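Local coordinates for protein diacylglycerol O-acyltransferase (Marinobacter hydrocarbonoclasticus, PDB 6CHJ) that probably transfers the acyl group of an acyl-CoA to diacylglycerol, making triacylglycerol and CoA, and belongs to the wax ester synthases, at residues 202-207 with 359-364; 372-377 with 406-411. All blocks are in the same frame, centred on the assembly; numbering follows the deposited sequence.

Contact 1 of 2, residues 202-207 with 359-364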
loop_
_atom_site.group_PDB
_atom_site.type_symbol
_atom_site.label_atom_id
_atom_site.label_comp_id
_atom_site.label_asym_id
_atom_site.label_seq_id
_atom_site.Cartn_x
_atom_site.Cartn_y
_atom_site.Cartn_z
ATOM N N THR B 202 -16.552 -4.265 24.502
ATOM C CA THR B 202 -16.892 -5.581 25.043
ATOM C C THR B 202 -15.649 -6.325 25.521
ATOM O O THR B 202 -15.594 -6.806 26.659
ATOM C CB THR B 202 -17.643 -6.411 24.000
ATOM O OG1 THR B 202 -18.997 -5.955 23.916
ATOM C CG2 THR B 202 -17.623 -7.892 24.382
ATOM N N VAL B 203 -14.639 -6.446 24.659
ATOM C CA VAL B 203 -13.448 -7.176 25.077
ATOM C C VAL B 203 -12.613 -6.343 26.049
ATOM O O VAL B 203 -11.905 -6.898 26.899
ATOM C CB VAL B 203 -12.657 -7.620 23.835
ATOM C CG1 VAL B 203 -12.541 -6.461 22.916
ATOM C CG2 VAL B 203 -11.277 -8.167 24.212
ATOM N N ALA B 204 -12.697 -5.008 25.978
ATOM C CA ALA B 204 -12.013 -4.211 26.992
ATOM C C ALA B 204 -12.654 -4.403 28.357
ATOM O O ALA B 204 -11.963 -4.379 29.382
ATOM C CB ALA B 204 -12.004 -2.727 26.618
ATOM N N LYS B 205 -13.966 -4.616 28.393
ATOM C CA LYS B 205 -14.609 -4.813 29.681
ATOM C C LYS B 205 -14.282 -6.189 30.254
ATOM O O LYS B 205 -14.023 -6.312 31.458
ATOM C CB LYS B 205 -16.107 -4.560 29.547
ATOM C CG LYS B 205 -16.431 -3.118 29.886
ATOM C CD LYS B 205 -17.621 -2.580 29.158
ATOM C CE LYS B 205 -17.821 -1.106 29.492
ATOM N NZ LYS B 205 -19.046 -0.574 28.827
ATOM N N GLU B 206 -14.210 -7.222 29.407
ATOM C CA GLU B 206 -13.678 -8.501 29.874
ATOM C C GLU B 206 -12.254 -8.369 30.409
ATOM O O GLU B 206 -11.829 -9.180 31.245
ATOM C CB GLU B 206 -13.720 -9.535 28.750
ATOM C CG GLU B 206 -13.704 -10.974 29.250
ATOM C CD GLU B 206 -14.664 -11.192 30.409
ATOM O OE1 GLU B 206 -15.895 -11.264 30.180
ATOM O OE2 GLU B 206 -14.179 -11.276 31.560
ATOM N N LEU B 207 -11.506 -7.360 29.955
ATOM C CA LEU B 207 -10.175 -7.149 30.504
ATOM C C LEU B 207 -10.247 -6.527 31.897
ATOM O O LEU B 207 -9.505 -6.938 32.796
ATOM C CB LEU B 207 -9.342 -6.286 29.550
ATOM C CG LEU B 207 -8.516 -7.059 28.514
ATOM C CD1 LEU B 207 -8.010 -6.129 27.397
ATOM C CD2 LEU B 207 -7.361 -7.818 29.181
ATOM N N ALA B 359 -1.649 -3.670 30.581
ATOM C CA ALA B 359 -1.043 -3.082 29.391
ATOM C C ALA B 359 -1.911 -3.332 28.159
ATOM O O ALA B 359 -2.073 -2.441 27.314
ATOM C CB ALA B 359 0.372 -3.629 29.186
ATOM N N ALA B 360 -2.503 -4.530 28.058
ATOM C CA ALA B 360 -3.384 -4.817 26.928
ATOM C C ALA B 360 -4.581 -3.881 26.918
ATOM O O ALA B 360 -4.966 -3.373 25.859
ATOM C CB ALA B 360 -3.841 -6.273 26.958
ATOM N N PHE B 361 -5.166 -3.621 28.092
ATOM C CA PHE B 361 -6.292 -2.696 28.169
ATOM C C PHE B 361 -5.881 -1.308 27.717
ATOM O O PHE B 361 -6.663 -0.603 27.059
ATOM C CB PHE B 361 -6.862 -2.628 29.596
ATOM C CG PHE B 361 -7.961 -1.593 29.761
ATOM C CD1 PHE B 361 -9.296 -1.941 29.569
ATOM C CD2 PHE B 361 -7.664 -0.275 30.103
ATOM C CE1 PHE B 361 -10.314 -0.995 29.701
ATOM C CE2 PHE B 361 -8.678 0.677 30.242
ATOM C CZ PHE B 361 -10.008 0.311 30.035
ATOM N N HIS B 362 -4.664 -0.885 28.074
ATOM C CA HIS B 362 -4.256 0.464 27.693
ATOM C C HIS B 362 -3.965 0.559 26.193
ATOM O O HIS B 362 -4.366 1.538 25.556
ATOM C CB HIS B 362 -3.041 0.931 28.477
ATOM C CG HIS B 362 -2.623 2.322 28.114
ATOM N ND1 HIS B 362 -3.523 3.367 28.043
ATOM C CD2 HIS B 362 -1.418 2.835 27.760
ATOM C CE1 HIS B 362 -2.888 4.468 27.681
ATOM N NE2 HIS B 362 -1.609 4.172 27.504
ATOM N N LEU B 363 -3.234 -0.423 25.633
ATOM C CA LEU B 363 -2.984 -0.470 24.186
ATOM C C LEU B 363 -4.283 -0.378 23.391
ATOM O O LEU B 363 -4.408 0.452 22.481
ATOM C CB LEU B 363 -2.234 -1.752 23.815
ATOM C CG LEU B 363 -0.814 -1.672 24.373
ATOM C CD1 LEU B 363 -0.117 -3.011 24.369
ATOM C CD2 LEU B 363 -0.027 -0.636 23.583
ATOM N N LEU B 364 -5.277 -1.196 23.772
ATOM C CA LEU B 364 -6.534 -1.267 23.038
ATOM C C LEU B 364 -7.342 0.020 23.150
ATOM O O LEU B 364 -8.071 0.383 22.216
ATOM C CB LEU B 364 -7.365 -2.447 23.552
ATOM C CG LEU B 364 -7.002 -3.825 22.988
ATOM C CD1 LEU B 364 -7.656 -4.930 23.812
ATOM C CD2 LEU B 364 -7.396 -3.936 21.504
#

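Contact 2 of 2, residues 372-377 with 406-411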
loop_
_atom_site.group_PDB
_atom_site.type_symbol
_atom_site.label_atom_id
_atom_site.label_comp_id
_atom_site.label_asym_id
_atom_site.label_seq_id
_atom_site.Cartn_x
_atom_site.Cartn_y
_atom_site.Cartn_z
ATOM N N GLN B 372 0.674 1.741 31.034
ATOM C CA GLN B 372 1.462 1.532 29.817
ATOM C C GLN B 372 2.450 0.371 29.967
ATOM O O GLN B 372 2.586 -0.448 29.053
ATOM C CB GLN B 372 2.193 2.826 29.434
ATOM C CG GLN B 372 3.217 2.679 28.295
ATOM C CD GLN B 372 2.576 2.615 26.921
ATOM O OE1 GLN B 372 1.701 3.421 26.594
ATOM N NE2 GLN B 372 2.997 1.640 26.112
ATOM N N THR B 373 3.150 0.296 31.112
ATOM C CA THR B 373 3.962 -0.851 31.533
ATOM C C THR B 373 5.252 -1.033 30.726
ATOM O O THR B 373 6.260 -1.522 31.250
ATOM C CB THR B 373 3.127 -2.142 31.478
ATOM O OG1 THR B 373 1.861 -1.926 32.113
ATOM C CG2 THR B 373 3.846 -3.294 32.161
ATOM N N PHE B 374 5.241 -0.696 29.444
ATOM C CA PHE B 374 6.495 -0.698 28.718
ATOM C C PHE B 374 6.397 0.305 27.586
ATOM O O PHE B 374 5.322 0.548 27.038
ATOM C CB PHE B 374 6.892 -2.097 28.206
ATOM C CG PHE B 374 5.857 -2.764 27.338
ATOM C CD1 PHE B 374 5.873 -2.585 25.961
ATOM C CD2 PHE B 374 4.900 -3.615 27.895
ATOM C CE1 PHE B 374 4.927 -3.215 25.148
ATOM C CE2 PHE B 374 3.954 -4.255 27.094
ATOM C CZ PHE B 374 3.967 -4.054 25.712
ATOM N N ASN B 375 7.534 0.904 27.261
ATOM C CA ASN B 375 7.540 1.951 26.259
ATOM C C ASN B 375 7.887 1.435 24.877
ATOM O O ASN B 375 7.559 2.105 23.893
ATOM C CB ASN B 375 8.514 3.056 26.668
ATOM C CG ASN B 375 8.224 3.599 28.068
ATOM O OD1 ASN B 375 8.717 3.067 29.064
ATOM N ND2 ASN B 375 7.430 4.659 28.140
ATOM N N VAL B 376 8.481 0.246 24.772
ATOM C CA VAL B 376 8.935 -0.266 23.484
ATOM C C VAL B 376 9.152 -1.771 23.591
ATOM O O VAL B 376 9.435 -2.296 24.670
ATOM C CB VAL B 376 10.223 0.484 23.052
ATOM C CG1 VAL B 376 11.294 0.372 24.140
ATOM C CG2 VAL B 376 10.734 -0.022 21.715
ATOM N N VAL B 377 9.033 -2.464 22.462
ATOM C CA VAL B 377 9.416 -3.870 22.336
ATOM C C VAL B 377 10.825 -3.933 21.777
ATOM O O VAL B 377 11.138 -3.246 20.803
ATOM C CB VAL B 377 8.440 -4.633 21.424
ATOM C CG1 VAL B 377 8.940 -6.077 21.190
ATOM C CG2 VAL B 377 7.037 -4.612 22.040
ATOM N N ASP B 406 -0.807 1.692 17.769
ATOM C CA ASP B 406 -1.224 2.783 18.646
ATOM C C ASP B 406 -0.593 2.596 20.022
ATOM O O ASP B 406 -0.740 1.537 20.637
ATOM C CB ASP B 406 -2.753 2.798 18.798
ATOM C CG ASP B 406 -3.477 3.604 17.717
ATOM O OD1 ASP B 406 -2.846 4.345 16.933
ATOM O OD2 ASP B 406 -4.715 3.494 17.666
ATOM N N ARG B 407 0.117 3.625 20.492
ATOM C CA ARG B 407 0.820 3.682 21.779
ATOM C C ARG B 407 2.040 2.760 21.853
ATOM O O ARG B 407 2.617 2.598 22.942
ATOM C CB ARG B 407 -0.126 3.427 22.973
ATOM C CG ARG B 407 -1.042 4.641 23.276
ATOM C CD ARG B 407 -2.366 4.283 23.999
ATOM N NE ARG B 407 -3.271 3.374 23.275
ATOM C CZ ARG B 407 -4.265 3.753 22.468
ATOM N NH1 ARG B 407 -5.038 2.841 21.904
ATOM N NH2 ARG B 407 -4.490 5.035 22.226
ATOM N N LEU B 408 2.472 2.161 20.714
ATOM C CA LEU B 408 3.820 1.588 20.541
ATOM C C LEU B 408 4.340 2.043 19.167
ATOM O O LEU B 408 4.444 1.266 18.218
ATOM C CB LEU B 408 3.830 0.058 20.655
ATOM C CG LEU B 408 3.508 -0.518 22.031
ATOM C CD1 LEU B 408 3.153 -2.017 21.964
ATOM C CD2 LEU B 408 4.682 -0.261 22.987
ATOM N N ALA B 409 4.709 3.326 19.061
ATOM C CA ALA B 409 5.140 3.864 17.773
ATOM C C ALA B 409 6.381 3.157 17.236
ATOM O O ALA B 409 6.551 3.068 16.013
ATOM C CB ALA B 409 5.392 5.366 17.883
ATOM N N LEU B 410 7.232 2.614 18.120
ATOM C CA LEU B 410 8.536 2.087 17.741
ATOM C C LEU B 410 8.651 0.624 18.138
ATOM O O LEU B 410 8.309 0.248 19.264
ATOM C CB LEU B 410 9.664 2.891 18.393
ATOM C CG LEU B 410 11.129 2.516 18.103
ATOM C CD1 LEU B 410 11.523 2.643 16.625
ATOM C CD2 LEU B 410 12.059 3.372 18.937
ATOM N N ASN B 411 9.124 -0.201 17.213
ATOM C CA ASN B 411 9.385 -1.602 17.495
ATOM C C ASN B 411 10.804 -1.920 17.045
ATOM O O ASN B 411 11.136 -1.768 15.861
ATOM C CB ASN B 411 8.366 -2.503 16.801
ATOM C CG ASN B 411 8.438 -3.926 17.292
ATOM O OD1 ASN B 411 9.494 -4.547 17.249
ATOM N ND2 ASN B 411 7.325 -4.443 17.793
HETATM O O HOH W 1 7.379 2.123 20.981
#

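Contact 1 of 2, residues 202-207 with 359-364
Helix 200-212 lies against the C-terminal part of helix 345-365 as a nearly antiparallel helix pair, with segment axes 9.7 Å apart at closest approach and crossing at -156°. The interface is apolar and small, carried by three large side chains (L207, F361, L364) and two alanine methyls (A204, A360). From the N-terminal side, V203 makes no close contact with 359-364; its side chain touches W13, which also touches L364, so helix 6-13 contacts both helices of the pair. A204 comes next, and its small methyl suits the place where CA of A204 and CA of F361 come within 6.0 Å. CB of A204 lies 3.9 Å from CE1 of the F361 ring. That ring is put there by a side chain with CG anti to the backbone N (chi1 175°). Its rim, not its face, meets the helix backbone: A204 O lies in the ring plane, 3.6 Å from CD1 of F361, where the slightly positive C-H edge meets the partly negative carbonyl oxygen. One turn further on, L207 points at the partner helix, its CB also beside the ring's edge. Its chi1 of -91° is well off a staggered value, and one methyl, CD1, comes to the backbone at the A360-F361 junction, 3.9 Å from F361 N. A360, being small, lets this methyl approach the helix surface, with CB of A360 4.2 Å from CD1 of L207. An alanine at F361 would remove the whole ring and probably leave the A204 methyl and carbonyl poorly packed. L364, one helical turn after A360, crosses L207 at about a right angle, and the two meet tip to tip, CD1 of L207 being 3.8 Å from CD1 of L364.

Contact 2 of 2, residues 372-377 with 406-411
The F374 ring and the L408 side chain cross at about a right angle, and their meeting forms the apolar centre of this junction, where the chain enters neighbouring parallel strands 376-380 and 410-417 of the mixed sheet. F374 has CG in the crowded position between backbone N and carbonyl carbon (chi1 56°), which brings the ring toward L408; its CE1 lies 3.7 Å from CD2 of L408 and its ring also stacks edge-to-face with F292. Both methyls of L408 meet CE1, and CD2 also lies near N375 O, so the fork of a leucine can touch ring and backbone at once. Beside it, Q372 runs obliquely across L408 and R407. Bent at chi2, its chain brings NE2 to two carbonyls: a good bond of 2.7 Å to F374 O, nearly along the C=O axis and close to the amide plane, and a weak one of 3.3 Å to R407 O. An amide suits this place because one nitrogen can serve both segments. The guanidinium of R407 instead leads away, to L363 O on helix 345-365. Further along, V376 sets CG2 3.5 Å from L410 O, and V377 and N411 lie side by side, pointing the same way, with N411 ND2 beside the valine CB. Where the backbones are still apart, a water donates to N375 O and accepts from L410 N, 2.9 Å from each. N375 O and R407 O each also receive N232 ND2, so these carbonyls, in a buried junction, are satisfied by amides and water before the strands come together.

Overall arrangement
From the N terminus, the chain passes helix 200-212 and, after more than 150 residues, returns to it with helix 345-365, closing the long loop of contact 1 between the catalytic domain and the C-terminal domain. Contact 2 opens only afterwards, so the two are in series and neither nest nor cross. Its loop is short: between strands 376-380 and 410-417 the chain adds strands 389-390 and 393-401 to the other six-stranded sheet before returning. Although their centres are about 16 Å apart, the two contacts touch through helix 345-365, where L363 O probably accepts a hydrogen bond from R407 NH1. That helix thus links helix 200-212 to the loops leading into two inner strands of the sheet.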